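Local structure of gentamicin resistance protein (Enterococcus gallinarum, 6CTZ) at residues D50-N53 against K54-Q57; A117-M120 against N121-S124; S124-V128 against E129-S133; D192-P195 against D196-L199. The protein probably phosphorylates the 2''-hydroxyl of aminoglycoside antibiotics such as kanamycin with a guanine nucleotide as phosphate donor, conferring resistance to gentamicin. The protein carries 2 engineered substitutions. One frame throughout, in Å; residues are numbered along the deposited sequence. Where two conformers were deposited one is given.

Contact 1 of 4, residues D50-N53 against K54-Q57; sequences DELN and KEIQ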
loop_
_atom_site.group_PDB
_atom_site.type_symbol
_atom_site.label_atom_id
_atom_site.label_comp_id
_atom_site.label_asym_id
_atom_site.label_seq_id
_atom_site.Cartn_x
_atom_site.Cartn_y
_atom_site.Cartn_z
ATOM N N ASP A 50 -1.132 14.941 -5.630
ATOM C CA ASP A 50 0.266 14.967 -5.205
ATOM C C ASP A 50 0.907 13.597 -5.354
ATOM O O ASP A 50 2.038 13.478 -5.841
ATOM C CB ASP A 50 0.368 15.410 -3.745
ATOM C CG ASP A 50 -0.099 16.837 -3.518
ATOM O OD1 ASP A 50 -0.148 17.619 -4.488
ATOM O OD2 ASP A 50 -0.405 17.176 -2.352
ATOM N N GLU A 51 0.192 12.549 -4.946
ATOM C CA GLU A 51 0.751 11.207 -5.027
ATOM C C GLU A 51 0.945 10.785 -6.479
ATOM O O GLU A 51 1.935 10.126 -6.816
ATOM C CB GLU A 51 -0.131 10.221 -4.254
ATOM C CG GLU A 51 -0.141 10.531 -2.755
ATOM C CD GLU A 51 -1.073 9.657 -1.925
ATOM O OE1 GLU A 51 -1.836 8.843 -2.479
ATOM O OE2 GLU A 51 -1.022 9.776 -0.689
ATOM N N LEU A 52 0.015 11.172 -7.364
ATOM C CA LEU A 52 0.165 10.835 -8.774
ATOM C C LEU A 52 1.347 11.572 -9.391
ATOM O O LEU A 52 2.102 10.990 -10.177
ATOM C CB LEU A 52 -1.133 11.125 -9.529
ATOM C CG LEU A 52 -1.039 10.832 -11.025
ATOM C CD1 LEU A 52 -0.612 9.391 -11.270
ATOM C CD2 LEU A 52 -2.361 11.128 -11.712
ATOM N N ASN A 53 1.534 12.847 -9.039
ATOM C CA ASN A 53 2.698 13.568 -9.545
ATOM C C ASN A 53 3.995 12.890 -9.125
ATOM O O ASN A 53 4.958 12.843 -9.901
ATOM C CB ASN A 53 2.657 15.031 -9.118
ATOM C CG ASN A 53 1.800 15.849 -10.037
ATOM O OD1 ASN A 53 1.819 15.637 -11.245
ATOM N ND2 ASN A 53 1.028 16.767 -9.481
ATOM N N LYS A 54 4.032 12.344 -7.905
ATOM C CA LYS A 54 5.175 11.550 -7.467
ATOM C C LYS A 54 5.333 10.298 -8.324
ATOM O O LYS A 54 6.425 10.014 -8.823
ATOM C CB LYS A 54 5.006 11.186 -5.988
ATOM C CG LYS A 54 5.982 10.134 -5.465
ATOM C CD LYS A 54 5.722 9.813 -4.006
ATOM C CE LYS A 54 4.389 9.113 -3.779
ATOM N NZ LYS A 54 4.057 9.071 -2.318
ATOM N N GLU A 55 4.242 9.547 -8.536
ATOM C CA GLU A 55 4.334 8.334 -9.349
ATOM C C GLU A 55 4.780 8.637 -10.778
ATOM O O GLU A 55 5.538 7.862 -11.370
ATOM C CB GLU A 55 3.006 7.567 -9.348
ATOM C CG GLU A 55 2.647 6.947 -8.001
ATOM C CD GLU A 55 1.459 6.023 -8.125
ATOM O OE1 GLU A 55 0.321 6.510 -7.990
ATOM O OE2 GLU A 55 1.654 4.814 -8.388
ATOM N N ILE A 56 4.312 9.753 -11.347
ATOM C CA ILE A 56 4.704 10.117 -12.708
ATOM C C ILE A 56 6.223 10.219 -12.826
ATOM O O ILE A 56 6.814 9.819 -13.840
ATOM C CB ILE A 56 3.995 11.418 -13.138
ATOM C CG1 ILE A 56 2.513 11.143 -13.422
ATOM C CG2 ILE A 56 4.699 12.055 -14.348
ATOM C CD1 ILE A 56 1.669 12.396 -13.541
ATOM N N GLN A 57 6.880 10.758 -11.793
ATOM C CA GLN A 57 8.331 10.911 -11.824
ATOM C C GLN A 57 9.043 9.632 -11.406
ATOM O O GLN A 57 10.103 9.302 -11.952
ATOM C CB GLN A 57 8.759 12.043 -10.897
ATOM C CG GLN A 57 8.202 13.414 -11.241
ATOM C CD GLN A 57 8.422 14.376 -10.093
ATOM O OE1 GLN A 57 7.511 14.636 -9.300
ATOM N NE2 GLN A 57 9.642 14.879 -9.971
#

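Contact 2 of 4, residues A117-M120 against N121-S124; sequences AEFM and NELS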
loop_
_atom_site.group_PDB
_atom_site.type_symbol
_atom_site.label_atom_id
_atom_site.label_comp_id
_atom_site.label_asym_id
_atom_site.label_seq_id
_atom_site.Cartn_x
_atom_site.Cartn_y
_atom_site.Cartn_z
ATOM N N ALA A 117 10.120 -11.066 -1.711
ATOM C CA ALA A 117 11.392 -10.749 -1.066
ATOM C C ALA A 117 12.328 -10.042 -2.035
ATOM O O ALA A 117 12.973 -9.044 -1.680
ATOM C CB ALA A 117 12.047 -12.027 -0.542
ATOM N N GLU A 118 12.396 -10.532 -3.273
ATOM C CA GLU A 118 13.261 -9.917 -4.275
ATOM C C GLU A 118 12.803 -8.505 -4.612
ATOM O O GLU A 118 13.628 -7.595 -4.747
ATOM C CB GLU A 118 13.291 -10.794 -5.528
ATOM C CG GLU A 118 14.076 -10.224 -6.694
ATOM C CD GLU A 118 14.070 -11.151 -7.896
ATOM O OE1 GLU A 118 12.971 -11.459 -8.409
ATOM O OE2 GLU A 118 15.160 -11.591 -8.314
ATOM N N PHE A 119 11.491 -8.302 -4.744
ATOM C CA PHE A 119 10.958 -6.969 -5.022
ATOM C C PHE A 119 11.310 -5.995 -3.900
ATOM O O PHE A 119 11.766 -4.871 -4.150
ATOM C CB PHE A 119 9.442 -7.063 -5.204
ATOM C CG PHE A 119 8.753 -5.733 -5.333
ATOM C CD1 PHE A 119 8.815 -5.011 -6.514
ATOM C CD2 PHE A 119 8.026 -5.211 -4.274
ATOM C CE1 PHE A 119 8.172 -3.791 -6.633
ATOM C CE2 PHE A 119 7.387 -3.985 -4.390
ATOM C CZ PHE A 119 7.455 -3.281 -5.578
ATOM N N MET A 120 11.124 -6.419 -2.647
ATOM C CA MET A 120 11.448 -5.562 -1.512
ATOM C C MET A 120 12.938 -5.266 -1.472
ATOM O O MET A 120 13.349 -4.137 -1.173
ATOM C CB MET A 120 10.968 -6.223 -0.219
ATOM C CG MET A 120 9.455 -6.367 -0.160
ATOM S SD MET A 120 8.821 -7.378 1.201
ATOM C CE MET A 120 8.621 -6.167 2.493
ATOM N N ASN A 121 13.716 -6.280 -1.724
ATOM C CA ASN A 121 15.129 -6.059 -1.895
ATOM C C ASN A 121 15.629 -4.965 -2.981
ATOM O O ASN A 121 16.476 -4.074 -2.828
ATOM C CB ASN A 121 15.892 -7.358 -2.131
ATOM C CG ASN A 121 16.085 -8.169 -0.882
ATOM O OD1 ASN A 121 15.812 -7.769 0.219
ATOM N ND2 ASN A 121 16.594 -9.331 -1.084
ATOM N N GLU A 122 14.878 -5.071 -4.086
ATOM C CA GLU A 122 15.138 -4.105 -5.145
ATOM C C GLU A 122 14.757 -2.696 -4.716
ATOM O O GLU A 122 15.505 -1.745 -4.974
ATOM C CB GLU A 122 14.411 -4.524 -6.417
ATOM C CG GLU A 122 15.007 -5.785 -7.040
ATOM C CD GLU A 122 14.060 -6.532 -7.967
ATOM O OE1 GLU A 122 14.513 -7.497 -8.616
ATOM O OE2 GLU A 122 12.870 -6.179 -8.030
ATOM N N LEU A 123 13.618 -2.536 -4.034
ATOM C CA LEU A 123 13.266 -1.213 -3.521
ATOM C C LEU A 123 14.319 -0.728 -2.535
ATOM O O LEU A 123 14.732 0.438 -2.573
ATOM C CB LEU A 123 11.888 -1.232 -2.852
ATOM C CG LEU A 123 10.691 -1.493 -3.774
ATOM C CD1 LEU A 123 9.392 -1.257 -3.008
ATOM C CD2 LEU A 123 10.749 -0.619 -5.014
ATOM N N SER A 124 14.787 -1.621 -1.665
ATOM C CA SER A 124 15.780 -1.240 -0.667
ATOM C C SER A 124 17.137 -0.925 -1.275
ATOM O O SER A 124 17.958 -0.290 -0.610
ATOM C CB SER A 124 15.940 -2.338 0.378
ATOM O OG SER A 124 14.842 -2.340 1.274
#

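Contact 3 of 4, residues S124-V128 against E129-S133; sequences SAFPV and ETAIS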
loop_
_atom_site.group_PDB
_atom_site.type_symbol
_atom_site.label_atom_id
_atom_site.label_comp_id
_atom_site.label_asym_id
_atom_site.label_seq_id
_atom_site.Cartn_x
_atom_site.Cartn_y
_atom_site.Cartn_z
ATOM N N SER A 124 14.787 -1.621 -1.665
ATOM C CA SER A 124 15.780 -1.240 -0.667
ATOM C C SER A 124 17.137 -0.925 -1.275
ATOM O O SER A 124 17.958 -0.290 -0.610
ATOM C CB SER A 124 15.940 -2.338 0.378
ATOM O OG SER A 124 14.842 -2.340 1.274
ATOM N N ALA A 125 17.391 -1.352 -2.510
ATOM C CA ALA A 125 18.621 -1.020 -3.211
ATOM C C ALA A 125 18.498 0.233 -4.070
ATOM O O ALA A 125 19.512 0.720 -4.580
ATOM C CB ALA A 125 19.050 -2.200 -4.090
ATOM N N PHE A 126 17.294 0.768 -4.246
ATOM C CA PHE A 126 17.122 1.922 -5.120
ATOM C C PHE A 126 17.708 3.177 -4.469
ATOM O O PHE A 126 17.474 3.429 -3.287
ATOM C CB PHE A 126 15.639 2.141 -5.430
ATOM C CG PHE A 126 15.404 3.152 -6.510
ATOM C CD1 PHE A 126 15.504 2.793 -7.846
ATOM C CD2 PHE A 126 15.147 4.481 -6.195
ATOM C CE1 PHE A 126 15.309 3.730 -8.851
ATOM C CE2 PHE A 126 14.958 5.420 -7.199
ATOM C CZ PHE A 126 15.039 5.041 -8.525
ATOM N N PRO A 127 18.448 3.998 -5.217
ATOM C CA PRO A 127 19.102 5.171 -4.598
ATOM C C PRO A 127 18.092 6.138 -3.996
ATOM O O PRO A 127 17.237 6.688 -4.689
ATOM C CB PRO A 127 19.880 5.795 -5.762
ATOM C CG PRO A 127 20.137 4.636 -6.670
ATOM C CD PRO A 127 18.876 3.808 -6.611
ATOM N N VAL A 128 18.209 6.358 -2.687
ATOM C CA VAL A 128 17.251 7.200 -1.971
ATOM C C VAL A 128 17.235 8.615 -2.545
ATOM O O VAL A 128 16.179 9.246 -2.675
ATOM C CB VAL A 128 17.569 7.178 -0.464
ATOM C CG1 VAL A 128 16.870 8.307 0.270
ATOM C CG2 VAL A 128 17.213 5.804 0.141
ATOM N N GLU A 129 18.419 9.143 -2.884
ATOM C CA GLU A 129 18.494 10.506 -3.412
ATOM C C GLU A 129 17.771 10.639 -4.748
ATOM O O GLU A 129 17.155 11.676 -5.014
ATOM C CB GLU A 129 19.949 10.970 -3.515
ATOM C CG GLU A 129 20.799 10.287 -4.581
ATOM C CD GLU A 129 21.386 8.946 -4.158
ATOM O OE1 GLU A 129 21.041 8.423 -3.066
ATOM O OE2 GLU A 129 22.202 8.417 -4.942
ATOM N N THR A 130 17.804 9.597 -5.583
ATOM C CA THR A 130 17.060 9.641 -6.836
ATOM C C THR A 130 15.561 9.663 -6.569
ATOM O O THR A 130 14.812 10.428 -7.194
ATOM C CB THR A 130 17.442 8.431 -7.684
ATOM O OG1 THR A 130 18.856 8.464 -7.931
ATOM C CG2 THR A 130 16.683 8.439 -9.017
ATOM N N ALA A 131 15.103 8.838 -5.630
ATOM C CA ALA A 131 13.693 8.861 -5.265
ATOM C C ALA A 131 13.274 10.225 -4.722
ATOM O O ALA A 131 12.227 10.754 -5.116
ATOM C CB ALA A 131 13.400 7.753 -4.256
ATOM N N ILE A 132 14.082 10.824 -3.832
ATOM C CA ILE A 132 13.720 12.134 -3.291
ATOM C C ILE A 132 13.612 13.165 -4.411
ATOM O O ILE A 132 12.702 14.007 -4.419
ATOM C CB ILE A 132 14.709 12.578 -2.198
ATOM C CG1 ILE A 132 14.683 11.607 -1.015
ATOM C CG2 ILE A 132 14.378 13.993 -1.721
ATOM C CD1 ILE A 132 15.832 11.842 -0.032
ATOM N N SER A 133 14.540 13.111 -5.376
ATOM C CA SER A 133 14.508 14.037 -6.504
ATOM C C SER A 133 13.246 13.872 -7.343
ATOM O O SER A 133 12.848 14.813 -8.039
ATOM C CB SER A 133 15.759 13.828 -7.364
ATOM O OG SER A 133 15.602 12.730 -8.254
#

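Contact 4 of 4, residues D192-P195 against D196-L199; sequences DLSP and DHFL. With MG (magnesium ion), chain C; KAN (kanamycin a), chain E; GDP (guanosine-5'-diphosphate), chain B.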
loop_
_atom_site.group_PDB
_atom_site.type_symbol
_atom_site.label_atom_id
_atom_site.label_comp_id
_atom_site.label_asym_id
_atom_site.label_seq_id
_atom_site.Cartn_x
_atom_site.Cartn_y
_atom_site.Cartn_z
ATOM N N ASP A 192 2.280 0.727 0.551
ATOM C CA ASP A 192 0.916 0.215 0.621
ATOM C C ASP A 192 0.900 -1.191 0.024
ATOM O O ASP A 192 0.133 -1.506 -0.890
ATOM C CB ASP A 192 -0.040 1.175 -0.090
ATOM C CG ASP A 192 -1.488 0.993 0.318
ATOM O OD1 ASP A 192 -1.766 0.512 1.442
ATOM O OD2 ASP A 192 -2.363 1.364 -0.491
ATOM N N LEU A 193 1.786 -2.057 0.527
ATOM C CA LEU A 193 2.123 -3.301 -0.167
ATOM C C LEU A 193 1.201 -4.434 0.291
ATOM O O LEU A 193 1.587 -5.361 0.999
ATOM C CB LEU A 193 3.599 -3.626 0.026
ATOM C CG LEU A 193 4.170 -4.719 -0.876
ATOM C CD1 LEU A 193 4.127 -4.297 -2.343
ATOM C CD2 LEU A 193 5.602 -5.025 -0.485
ATOM N N SER A 194 -0.044 -4.338 -0.148
ATOM C CA SER A 194 -1.100 -5.272 0.189
ATOM C C SER A 194 -1.483 -6.089 -1.033
ATOM O O SER A 194 -1.259 -5.663 -2.173
ATOM C CB SER A 194 -2.329 -4.515 0.714
ATOM O OG SER A 194 -2.620 -3.371 -0.074
ATOM N N PRO A 195 -2.089 -7.269 -0.834
ATOM C CA PRO A 195 -2.295 -8.199 -1.958
ATOM C C PRO A 195 -3.371 -7.762 -2.941
ATOM O O PRO A 195 -3.458 -8.358 -4.028
ATOM C CB PRO A 195 -2.626 -9.533 -1.266
ATOM C CG PRO A 195 -3.113 -9.139 0.098
ATOM C CD PRO A 195 -2.277 -7.944 0.466
ATOM N N ASP A 196 -4.157 -6.728 -2.620
ATOM C CA ASP A 196 -5.018 -6.098 -3.621
ATOM C C ASP A 196 -4.215 -5.368 -4.696
ATOM O O ASP A 196 -4.799 -4.886 -5.673
ATOM C CB ASP A 196 -6.055 -5.168 -2.964
ATOM C CG ASP A 196 -5.430 -3.963 -2.300
ATOM O OD1 ASP A 196 -4.262 -4.048 -1.903
ATOM O OD2 ASP A 196 -6.106 -2.914 -2.189
ATOM N N HIS A 197 -2.891 -5.302 -4.545
ATOM C CA HIS A 197 -1.991 -4.692 -5.509
ATOM C C HIS A 197 -1.068 -5.704 -6.164
ATOM O O HIS A 197 -0.193 -5.305 -6.934
ATOM C CB HIS A 197 -1.140 -3.615 -4.831
ATOM C CG HIS A 197 -1.931 -2.468 -4.306
ATOM N ND1 HIS A 197 -1.570 -1.774 -3.170
ATOM C CD2 HIS A 197 -3.051 -1.868 -4.773
ATOM C CE1 HIS A 197 -2.435 -0.798 -2.962
ATOM N NE2 HIS A 197 -3.344 -0.834 -3.920
ATOM N N PHE A 198 -1.227 -6.998 -5.876
ATOM C CA PHE A 198 -0.375 -8.035 -6.454
ATOM C C PHE A 198 -1.094 -8.625 -7.657
ATOM O O PHE A 198 -2.193 -9.174 -7.521
ATOM C CB PHE A 198 -0.091 -9.183 -5.479
ATOM C CG PHE A 198 0.564 -8.785 -4.177
ATOM C CD1 PHE A 198 1.074 -7.513 -3.965
ATOM C CD2 PHE A 198 0.684 -9.726 -3.164
ATOM C CE1 PHE A 198 1.657 -7.181 -2.749
ATOM C CE2 PHE A 198 1.262 -9.398 -1.943
ATOM C CZ PHE A 198 1.753 -8.126 -1.745
ATOM N N LEU A 199 -0.478 -8.522 -8.825
ATOM C CA LEU A 199 -1.003 -9.152 -10.029
ATOM C C LEU A 199 -0.266 -10.463 -10.255
ATOM O O LEU A 199 0.964 -10.509 -10.160
ATOM C CB LEU A 199 -0.832 -8.232 -11.241
ATOM C CG LEU A 199 -1.821 -7.075 -11.433
ATOM C CD1 LEU A 199 -3.235 -7.591 -11.761
ATOM C CD2 LEU A 199 -1.788 -6.090 -10.264
HETATM MG MG MG C . -4.654 0.918 -4.052
HETATM C C1 KAN E . -8.251 -2.131 6.293
HETATM C C2 KAN E . -8.301 -2.591 7.751
HETATM C C3 KAN E . -8.569 -4.081 7.801
HETATM C C4 KAN E . -9.892 -4.329 7.094
HETATM C C5 KAN E . -9.848 -3.828 5.654
HETATM C C6 KAN E . -11.196 -3.990 4.959
HETATM C C7 KAN E . -4.473 -1.633 2.611
HETATM C C8 KAN E . -5.504 -0.575 2.994
HETATM C C9 KAN E . -6.126 -0.914 4.352
HETATM C C10 KAN E . -6.740 -2.314 4.363
HETATM C C11 KAN E . -5.710 -3.353 3.913
HETATM C C12 KAN E . -5.127 -3.007 2.548
HETATM C C13 KAN E . -5.574 1.852 2.891
HETATM C C14 KAN E . -4.800 2.913 2.125
HETATM C C15 KAN E . -3.519 3.239 2.900
HETATM C C16 KAN E . -3.875 3.672 4.317
HETATM C C17 KAN E . -4.734 2.611 4.978
HETATM C C18 KAN E . -5.194 3.105 6.340
HETATM N N1 KAN E . -11.086 -3.443 3.619
HETATM N N2 KAN E . -6.296 -4.689 3.859
HETATM N N3 KAN E . -3.870 -1.284 1.326
HETATM N N4 KAN E . -2.728 4.280 2.253
HETATM O O5 KAN E . -9.432 -2.461 5.555
HETATM O O6 KAN E . -7.046 -2.299 8.371
HETATM O O7 KAN E . -8.647 -4.540 9.155
HETATM O O8 KAN E . -10.165 -5.732 7.105
HETATM O O9 KAN E . -7.093 -2.713 5.689
HETATM O O10 KAN E . -7.166 0.035 4.642
HETATM O O11 KAN E . -4.789 0.669 3.031
HETATM O O12 KAN E . -5.883 2.358 4.187
HETATM O O13 KAN E . -4.539 2.412 0.812
HETATM O O14 KAN E . -2.702 3.856 5.128
HETATM O O15 KAN E . -5.999 2.096 6.959
HETATM P PB GDP B . -5.812 3.812 -4.818
HETATM O O1B GDP B . -4.519 4.591 -4.814
HETATM O O2B GDP B . -5.762 2.616 -3.890
HETATM O O3B GDP B . -7.014 4.704 -4.609
HETATM O O3A GDP B . -5.966 3.268 -6.334
HETATM P PA GDP B . -5.182 2.053 -7.065
HETATM O O1A GDP B . -3.993 2.567 -7.822
HETATM O O2A GDP B . -4.870 0.956 -6.063
HETATM O "O5'" GDP B . -6.292 1.599 -8.159
HETATM C "C5'" GDP B . -7.593 1.244 -7.711
HETATM C "C4'" GDP B . -7.877 -0.184 -8.111
HETATM O "O4'" GDP B . -7.955 -0.256 -9.535
HETATM C "C3'" GDP B . -6.794 -1.184 -7.741
HETATM O "O3'" GDP B . -6.866 -1.599 -6.372
HETATM C "C2'" GDP B . -7.134 -2.312 -8.682
HETATM O "O2'" GDP B . -8.285 -3.024 -8.216
HETATM C "C1'" GDP B . -7.552 -1.559 -9.935
HETATM N N9 GDP B . -6.397 -1.409 -10.843
HETATM C C8 GDP B . -5.605 -0.326 -11.010
HETATM N N7 GDP B . -4.659 -0.596 -11.946
HETATM C C5 GDP B . -4.858 -1.856 -12.378
HETATM C C6 GDP B . -4.225 -2.775 -13.333
HETATM O O6 GDP B . -3.243 -2.414 -14.009
HETATM N N1 GDP B . -4.767 -3.996 -13.456
HETATM C C2 GDP B . -5.835 -4.417 -12.743
HETATM N N2 GDP B . -6.318 -5.658 -12.944
HETATM N N3 GDP B . -6.462 -3.632 -11.839
HETATM C C4 GDP B . -6.009 -2.375 -11.648
HETATM O O HOH W 1 -6.222 -0.391 -3.829
HETATM O O HOH W 2 -4.544 1.036 -1.955
#

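Contact 1 of 4, residues D50-N53 against K54-Q57
The flat carboxamide of Asn53 meets the next helical turn at its oxygen end, where OD1 lies 4.0 Å from CD1 of Ile56. The two side chains run side by side and point the same way, and the methyl sits clear of the amide plane. The other flat groups, the carboxylates of Glu51 and Glu55, find their partners beyond the helix: Glu51 OE2 forms a salt bridge with Arg28, while Glu55 divides its oxygens between Arg41 and the backbone N of Phe215. With a partner on each oxygen, the rotation of the Glu55 carboxylate is probably fixed. Its CG still packs on the backbone, 3.5 Å from Glu51 O.

Lys54 CB rests 3.4 Å from the same Glu51 O. A bend far along its chain (chi3 67°) turns the ammonium to the carbonyl oxygens of Gly216 and Ala218. Leu52 and Ile56 make the apolar ridge, the CG of Leu52 lying 4.0 Å from Ile56 CD1, and the two cover Tyr73 and Val86 of the neighbouring strands. Beneath them Ile56 N donates to Leu52 O at 2.8 Å, nearly along the C=O axis. Glu55 N to Glu51 O (2.9 Å) and Lys54 N to Asp50 O (3.1 Å) continue the ladder, which weakens at Gln57.

One face of the helix is thus greasy toward the sheet and another is charged toward the nucleotide site, where Glu51 has been seen to bind magnesium, though not in this chain. Its position after strand 38-43 marks it as the probable counterpart of helix C in the kinase fold, and the Glu55–Arg41 bridge is consistent with the glutamate–lysine pair of protein kinases.

Contact 2 of 4, residues A117-M120 against N121-S124
Asn121 N donates to Ala117 O at 2.9 Å in a nearly straight bond (166°). Glu122 N follows with Glu118 O at 2.9 Å, and one residue on, Leu123 N reaches Phe119 O at 3.0 Å. Ser124 N then closes on Met120 O at 2.9 Å. These i to i+4 bonds hold the backbone whose side chains fan out to different neighbours; Asn121 OD1 is hydrogen-bonded to Arg246 NE of helix 236-246.

On the outer flank the carboxylates of Glu118 and Glu122 come close, their planes only 15° apart, with Glu118 OE2 and Glu122 OE1 separated by 4.2 Å. The touching atom is a carbon rather than an oxygen: Glu122 OE1 lies 3.4 Å from Glu118 CG, across the extended chain. The proximity of two carboxylates would probably raise the pKa of one of them somewhat. Lys67 lies alongside Glu118, and its backbone N makes a weak hydrogen bond to Glu122 OE2.

Packing takes over on the inner flank. With CG opposite its backbone N (chi1 173°), Phe119 swings its ring beside the following turn, and Leu123 CG stands over one face, offset toward the rim; Leu123 CD1 lies 3.7 Å from Phe119 CE2. Leu123 also leans on Leu188, while Met120 reaches Tyr227 and Arg246.

An amphipathic helix of this kind, 106-125, backing the catalytic-loop region, is characteristic of the C-terminal lobe of the kinase fold, where it probably corresponds to helix E.

Contact 3 of 4, residues S124-V128 against E129-S133
Phe126 and Thr130 meet in the close-packed part of this turn, the Thr130 CG2 methyl lying 3.8 Å from Phe126 CZ. The two side chains cross at about a right angle. CG set opposite the backbone N (chi1 -170°) carries the ring under the first turn of the new helix, where its edge meets Ala131 N near the ring plane and Phe126 CE2 comes within 4.1 Å of Ala131 CB. Pro127 closes over one ring face with its CD, toward the rim. Leu61 and Leu62 of helix 46-62 and Leu188 add to this buried cluster.

The backbone adds its own bonds. Pro127 O accepts from Ala131 N at 3.2 Å, the donor lying in the carbonyl plane, and it also receives a weak, strongly bent bond from Thr130 N. Val128 O takes Ile132 N at 2.9 Å, while Ile132 CG1 rests 3.3 Å from that same oxygen. Above this bond the two aliphatic side chains meet, Val128 CG1 lying 3.7 Å from Ile132 CD1.

The solvent side is looser. Glu129 folds back over the turn, its CG placed between backbone N and carbonyl carbon (chi1 70°), and OE2 touches Pro127 CB at 3.6 Å; this is contact with a ring carbon, not a polar bond. At the far end Ser133 OG turns inward and donates to Thr130 O at 2.7 Å, giving the last turn an additional side-chain link.

Pro127 occupies the N-cap position, its psi of 120° still non-helical, and its carbonyl accepts the first i to i+4 bond of the helix. What results is a tight turn between helix 106-125 and the short helix 128-133, with the Phe126 ring packed on helix 46-62.

Contact 4 of 4, residues D192-P195 against D196-L199
Ser194 and Asp196 both place their polar ends between the backbone N and the carbonyl carbon (chi1 44° and 66°), and these paired torsions bring Ser194 OG to Asp196 OD1 at 2.5 Å. OG donates on the syn side, somewhat out of the carboxylate plane, and in turn accepts from kanamycin N3 at 2.8 Å, so Asp196 orients the hydroxyl that receives the drug. Asp196 OD1 also lies over the centre of one His197 face.

His197 is held in its own plane: ND1 donates to Asp192 O at 2.9 Å, and NE2 binds magnesium at 2.2 Å. Asp192 O accepts Ser194 N as well, across the inverse gamma turn centred on Leu193. Two GDP phosphate oxygens, waters 1 and 2 and Asp214 complete six ligands round the ion; water 1 donates to Asp196 OD2. Asp192 turns its carboxylate 70° from the imidazole, with OD2 against His197 CE1 at 3.3 Å. OD1 takes kanamycin N3 at 2.8 Å and OD2 kanamycin O13 at 2.7 Å.

Behind the polar layer Phe198 lies under the backbone, Pro195 CA standing 3.6 Å from its ring centroid in a CH-pi contact. Leu193 CD1 meets the ring edge at CE1.

Following His190, this segment matches the catalytic loop of aminoglycoside phosphotransferases, the HGDxxxxN motif of the kinase fold, with His197 in the usual asparagine's place as metal ligand.

Contacts 1 and 4 face the ligand cleft of a kinase fold; contacts 2 and 3 lie behind it. Contact 4 lies at its floor, its centre about 7 Å from the centre of the chain, and binds drug, nucleotide and magnesium directly. Contact 1 faces it from helix 46-62, the centres about 18 Å apart and the nearest atoms about 8 Å; the side chain of Glu51 stays about 5 Å from a bound magnesium ion. Contact 2 packs against contact 4 from behind, Phe119 CE2 lying 3.9 Å from Leu193 CD1. Contact 3 continues contact 2 along the chain through their shared Ser124 and comes against contact 1 at Gln57 and Ser133, although its centre is about 22 Å from that of contact 4, away from the ligands.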